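Local coordinates for hypothetical protein HI1011 (Haemophilus influenzae, PDB 1YZY), which catalyses the ATP-dependent phosphorylation of 3-oxo-tetronate to 3-oxo-tetronate 4-phosphate, as a member of the four-carbon acid sugar kinase family, at residues V249-V263 and A303-L315. Residues are numbered along the deposited sequence; the frame is centred on the assembly and turned at random.
Sequences VVLSGSCSVMTNKQV and APMVYATVPPDAL
T309, two residues past strand 305-307, meets S252 at the end of the neighbouring parallel strand 249-252 and S254 just beyond it. T309 OG1 accepts a hydrogen bond from S252 OG and donates one to S254 O at 2.7 Å, so one hydroxyl links the loop after strand 305-307 to both the end of strand 249-252 and the loop after it. Threonine suits the place because its other branch is apolar: T309 CG2, anti to the backbone N (OG1 has chi1 -57°), meets V263 CG2 tip to tip at 3.6 Å.

The strands themselves are joined by alternating backbone bonds, from V250 N to P304 O through to A308 N and S252 O. Packing is tight on the sheet face that carries V250, S252, M305 and Y307. Here V263, directed from the helix toward the strand, lays CG1 over one face of the Y307 ring in a CH-pi contact, 4.0 Å from its centroid, and also touches M305 CE; a branched valine can serve these and T309 at once. On the other face, L251 CD2 lies alongside V306 CB.

N260 and C255 are partly exposed yet well packed. The amide of N260 can donate: ND2 reaches V310 O at 2.9 Å, straight at hydrogen (174°) but from above the carbonyl plane. The C255 thiol accepts V310 N in a long but straight N-H...S bond (3.5 Å from N to SG, 173°), while its CB rests on L315 CD2. Toward solvent the contact thins out at P311, P312 and the poorly ordered turn at L315.

By similarity S254 binds ATP, so this loop probably helps shape the nucleotide site. Strand 249-252 lies between strands 349-353 and 305-307, with strand 272-274 beyond the latter; helix 404-410 packs on V250 and S252, and helix 324-345 on V249 and L251.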
loop_
_atom_site.group_PDB
_atom_site.type_symbol
_atom_site.label_atom_id
_atom_site.label_comp_id
_atom_site.label_asym_id
_atom_site.label_seq_id
_atom_site.Cartn_x
_atom_site.Cartn_y
_atom_site.Cartn_z
ATOM N N VAL A 249 -3.985 12.633 -18.937
ATOM C CA VAL A 249 -3.413 13.883 -18.447
ATOM C C VAL A 249 -2.417 13.628 -17.310
ATOM O O VAL A 249 -2.592 12.711 -16.502
ATOM C CB VAL A 249 -4.523 14.886 -17.984
ATOM C CG1 VAL A 249 -5.251 14.367 -16.751
ATOM C CG2 VAL A 249 -3.928 16.260 -17.723
ATOM N N VAL A 250 -1.340 14.404 -17.306
ATOM C CA VAL A 250 -0.303 14.312 -16.287
ATOM C C VAL A 250 -0.387 15.571 -15.434
ATOM O O VAL A 250 -0.337 16.685 -15.960
ATOM C CB VAL A 250 1.126 14.231 -16.923
ATOM C CG1 VAL A 250 2.196 14.294 -15.851
ATOM C CG2 VAL A 250 1.284 12.955 -17.734
ATOM N N LEU A 251 -0.554 15.389 -14.128
ATOM C CA LEU A 251 -0.632 16.506 -13.188
ATOM C C LEU A 251 0.492 16.330 -12.161
ATOM O O LEU A 251 0.382 15.523 -11.242
ATOM C CB LEU A 251 -2.017 16.536 -12.525
ATOM C CG LEU A 251 -3.225 16.625 -13.482
ATOM C CD1 LEU A 251 -4.516 16.392 -12.753
ATOM C CD2 LEU A 251 -3.261 17.961 -14.204
ATOM N N SER A 252 1.563 17.102 -12.330
ATOM C CA SER A 252 2.760 17.038 -11.484
ATOM C C SER A 252 2.921 18.197 -10.501
ATOM O O SER A 252 3.047 19.347 -10.909
ATOM C CB SER A 252 3.992 16.999 -12.391
ATOM O OG SER A 252 5.105 16.412 -11.750
ATOM N N GLY A 253 2.966 17.890 -9.209
ATOM C CA GLY A 253 3.124 18.936 -8.215
ATOM C C GLY A 253 4.337 18.827 -7.305
ATOM O O GLY A 253 4.682 19.794 -6.620
ATOM N N SER A 254 4.969 17.656 -7.271
ATOM C CA SER A 254 6.138 17.418 -6.420
ATOM C C SER A 254 7.392 18.162 -6.854
ATOM O O SER A 254 7.667 18.296 -8.036
ATOM C CB SER A 254 6.449 15.917 -6.345
ATOM O OG SER A 254 7.424 15.635 -5.347
ATOM N N CYS A 255 8.159 18.635 -5.881
ATOM C CA CYS A 255 9.395 19.345 -6.171
ATOM C C CYS A 255 10.612 18.585 -5.656
ATOM O O CYS A 255 11.600 19.185 -5.219
ATOM C CB CYS A 255 9.345 20.743 -5.580
ATOM S SG CYS A 255 8.018 21.741 -6.264
ATOM N N SER A 256 10.505 17.260 -5.651
ATOM C CA SER A 256 11.594 16.398 -5.218
ATOM C C SER A 256 12.607 16.237 -6.343
ATOM O O SER A 256 12.289 16.440 -7.513
ATOM C CB SER A 256 11.065 15.033 -4.777
ATOM O OG SER A 256 10.627 15.079 -3.424
ATOM N N VAL A 257 13.837 15.906 -5.975
ATOM C CA VAL A 257 14.908 15.725 -6.944
ATOM C C VAL A 257 14.531 14.815 -8.112
ATOM O O VAL A 257 14.821 15.140 -9.269
ATOM C CB VAL A 257 16.191 15.184 -6.265
ATOM C CG1 VAL A 257 16.795 16.256 -5.380
ATOM C CG2 VAL A 257 15.869 13.932 -5.437
ATOM N N MET A 258 13.901 13.680 -7.805
ATOM C CA MET A 258 13.500 12.722 -8.834
ATOM C C MET A 258 12.390 13.239 -9.746
ATOM O O MET A 258 12.434 13.031 -10.963
ATOM C CB MET A 258 13.092 11.388 -8.202
ATOM C CG MET A 258 12.654 10.341 -9.214
ATOM S SD MET A 258 13.717 10.314 -10.672
ATOM C CE MET A 258 15.113 9.413 -10.064
ATOM N N THR A 259 11.414 13.928 -9.165
ATOM C CA THR A 259 10.305 14.468 -9.942
ATOM C C THR A 259 10.770 15.582 -10.887
ATOM O O THR A 259 10.343 15.646 -12.042
ATOM C CB THR A 259 9.174 14.988 -9.029
ATOM O OG1 THR A 259 8.720 13.927 -8.179
ATOM C CG2 THR A 259 7.999 15.488 -9.865
ATOM N N ASN A 260 11.652 16.447 -10.398
ATOM C CA ASN A 260 12.170 17.540 -11.203
ATOM C C ASN A 260 12.847 17.022 -12.455
ATOM O O ASN A 260 12.794 17.662 -13.505
ATOM C CB ASN A 260 13.152 18.378 -10.404
ATOM C CG ASN A 260 12.564 19.693 -9.980
ATOM O OD1 ASN A 260 12.612 20.678 -10.721
ATOM N ND2 ASN A 260 12.008 19.729 -8.779
ATOM N N LYS A 261 13.510 15.879 -12.331
ATOM C CA LYS A 261 14.191 15.266 -13.461
ATOM C C LYS A 261 13.188 14.612 -14.403
ATOM O O LYS A 261 13.372 14.641 -15.620
ATOM C CB LYS A 261 15.216 14.236 -12.976
ATOM C CG LYS A 261 16.398 14.849 -12.235
ATOM C CD LYS A 261 17.397 13.792 -11.779
ATOM C CE LYS A 261 16.756 12.813 -10.805
ATOM N NZ LYS A 261 17.701 11.765 -10.338
ATOM N N GLN A 262 12.152 13.997 -13.835
ATOM C CA GLN A 262 11.114 13.330 -14.625
ATOM C C GLN A 262 10.318 14.350 -15.447
ATOM O O GLN A 262 9.801 14.030 -16.520
ATOM C CB GLN A 262 10.171 12.528 -13.711
ATOM C CG GLN A 262 10.833 11.346 -13.006
ATOM C CD GLN A 262 9.954 10.734 -11.927
ATOM O OE1 GLN A 262 9.416 11.438 -11.082
ATOM N NE2 GLN A 262 9.796 9.422 -11.962
ATOM N N VAL A 263 10.185 15.560 -14.906
ATOM C CA VAL A 263 9.475 16.654 -15.571
ATOM C C VAL A 263 10.380 17.234 -16.658
ATOM O O VAL A 263 9.944 17.503 -17.775
ATOM C CB VAL A 263 9.095 17.780 -14.557
ATOM C CG1 VAL A 263 8.627 19.030 -15.287
ATOM C CG2 VAL A 263 8.006 17.295 -13.601
ATOM N N ALA A 303 0.333 12.491 -23.540
ATOM C CA ALA A 303 -0.584 13.303 -22.749
ATOM C C ALA A 303 0.007 14.642 -22.320
ATOM O O ALA A 303 1.199 14.743 -22.013
ATOM C CB ALA A 303 -1.036 12.529 -21.541
ATOM N N PRO A 304 -0.818 15.704 -22.327
ATOM C CA PRO A 304 -0.342 17.030 -21.930
ATOM C C PRO A 304 -0.078 17.091 -20.421
ATOM O O PRO A 304 -0.775 16.466 -19.628
ATOM C CB PRO A 304 -1.493 17.936 -22.361
ATOM C CG PRO A 304 -2.678 17.084 -22.144
ATOM C CD PRO A 304 -2.238 15.753 -22.715
ATOM N N MET A 305 0.920 17.862 -20.025
ATOM C CA MET A 305 1.261 17.963 -18.619
ATOM C C MET A 305 1.251 19.391 -18.063
ATOM O O MET A 305 1.892 20.329 -18.550
ATOM C CB MET A 305 2.680 17.415 -18.395
ATOM C CG MET A 305 3.323 17.841 -17.073
ATOM S SD MET A 305 4.923 17.090 -16.756
ATOM C CE MET A 305 6.006 17.991 -17.872
ATOM N N VAL A 306 0.472 19.513 -16.990
ATOM C CA VAL A 306 0.291 20.692 -16.154
ATOM C C VAL A 306 1.111 20.410 -14.898
ATOM O O VAL A 306 0.811 19.466 -14.164
ATOM C CB VAL A 306 -1.158 20.983 -15.743
ATOM C CG1 VAL A 306 -1.223 22.328 -15.058
ATOM C CG2 VAL A 306 -2.070 20.966 -16.945
ATOM N N TYR A 307 2.122 21.228 -14.631
ATOM C CA TYR A 307 2.982 20.979 -13.484
ATOM C C TYR A 307 3.357 22.157 -12.603
ATOM O O TYR A 307 3.537 23.276 -13.077
ATOM C CB TYR A 307 4.272 20.296 -13.955
ATOM C CG TYR A 307 5.136 21.147 -14.867
ATOM C CD1 TYR A 307 6.287 21.771 -14.384
ATOM C CD2 TYR A 307 4.792 21.341 -16.210
ATOM C CE1 TYR A 307 7.067 22.567 -15.210
ATOM C CE2 TYR A 307 5.564 22.128 -17.042
ATOM C CZ TYR A 307 6.698 22.742 -16.537
ATOM O OH TYR A 307 7.449 23.553 -17.354
ATOM N N ALA A 308 3.503 21.877 -11.314
ATOM C CA ALA A 308 3.912 22.871 -10.331
ATOM C C ALA A 308 5.385 22.602 -10.001
ATOM O O ALA A 308 6.083 23.457 -9.457
ATOM C CB ALA A 308 3.053 22.756 -9.075
ATOM N N THR A 309 5.846 21.416 -10.378
ATOM C CA THR A 309 7.214 20.966 -10.147
ATOM C C THR A 309 8.332 21.944 -10.516
ATOM O O THR A 309 8.551 22.243 -11.694
ATOM C CB THR A 309 7.461 19.665 -10.902
ATOM O OG1 THR A 309 6.503 18.690 -10.477
ATOM C CG2 THR A 309 8.875 19.151 -10.660
ATOM N N VAL A 310 9.039 22.426 -9.496
ATOM C CA VAL A 310 10.176 23.333 -9.662
ATOM C C VAL A 310 11.283 22.863 -8.722
ATOM O O VAL A 310 11.006 22.227 -7.699
ATOM C CB VAL A 310 9.832 24.814 -9.325
ATOM C CG1 VAL A 310 8.989 25.423 -10.417
ATOM C CG2 VAL A 310 9.136 24.915 -7.979
ATOM N N PRO A 311 12.552 23.184 -9.044
ATOM C CA PRO A 311 13.687 22.779 -8.206
ATOM C C PRO A 311 13.442 23.119 -6.736
ATOM O O PRO A 311 12.837 24.152 -6.428
ATOM C CB PRO A 311 14.839 23.602 -8.782
ATOM C CG PRO A 311 14.496 23.678 -10.227
ATOM C CD PRO A 311 13.016 23.983 -10.195
ATOM N N PRO A 312 13.888 22.243 -5.815
ATOM C CA PRO A 312 13.709 22.470 -4.376
ATOM C C PRO A 312 14.247 23.834 -3.938
ATOM O O PRO A 312 13.894 24.337 -2.869
ATOM C CB PRO A 312 14.476 21.305 -3.742
ATOM C CG PRO A 312 15.436 20.873 -4.816
ATOM C CD PRO A 312 14.605 20.980 -6.053
ATOM N N ASP A 313 15.123 24.407 -4.761
ATOM C CA ASP A 313 15.698 25.724 -4.504
ATOM C C ASP A 313 14.660 26.801 -4.815
ATOM O O ASP A 313 14.390 27.670 -3.986
ATOM C CB ASP A 313 16.947 25.933 -5.376
ATOM C CG ASP A 313 17.418 27.388 -5.406
ATOM O OD1 ASP A 313 17.257 28.043 -6.461
ATOM O OD2 ASP A 313 17.953 27.872 -4.385
ATOM N N ALA A 314 14.124 26.757 -6.036
ATOM C CA ALA A 314 13.123 27.719 -6.496
ATOM C C ALA A 314 11.825 27.619 -5.706
ATOM O O ALA A 314 11.061 28.581 -5.644
ATOM C CB ALA A 314 12.848 27.526 -7.984
ATOM N N LEU A 315 11.565 26.439 -5.150
ATOM C CA LEU A 315 10.366 26.203 -4.357
ATOM C C LEU A 315 10.453 26.897 -3.006
ATOM O O LEU A 315 9.484 27.503 -2.552
ATOM C CB LEU A 315 10.151 24.708 -4.130
ATOM C CG LEU A 315 8.950 24.416 -3.228
ATOM C CD1 LEU A 315 7.664 24.787 -3.955
ATOM C CD2 LEU A 315 8.937 22.959 -2.812
#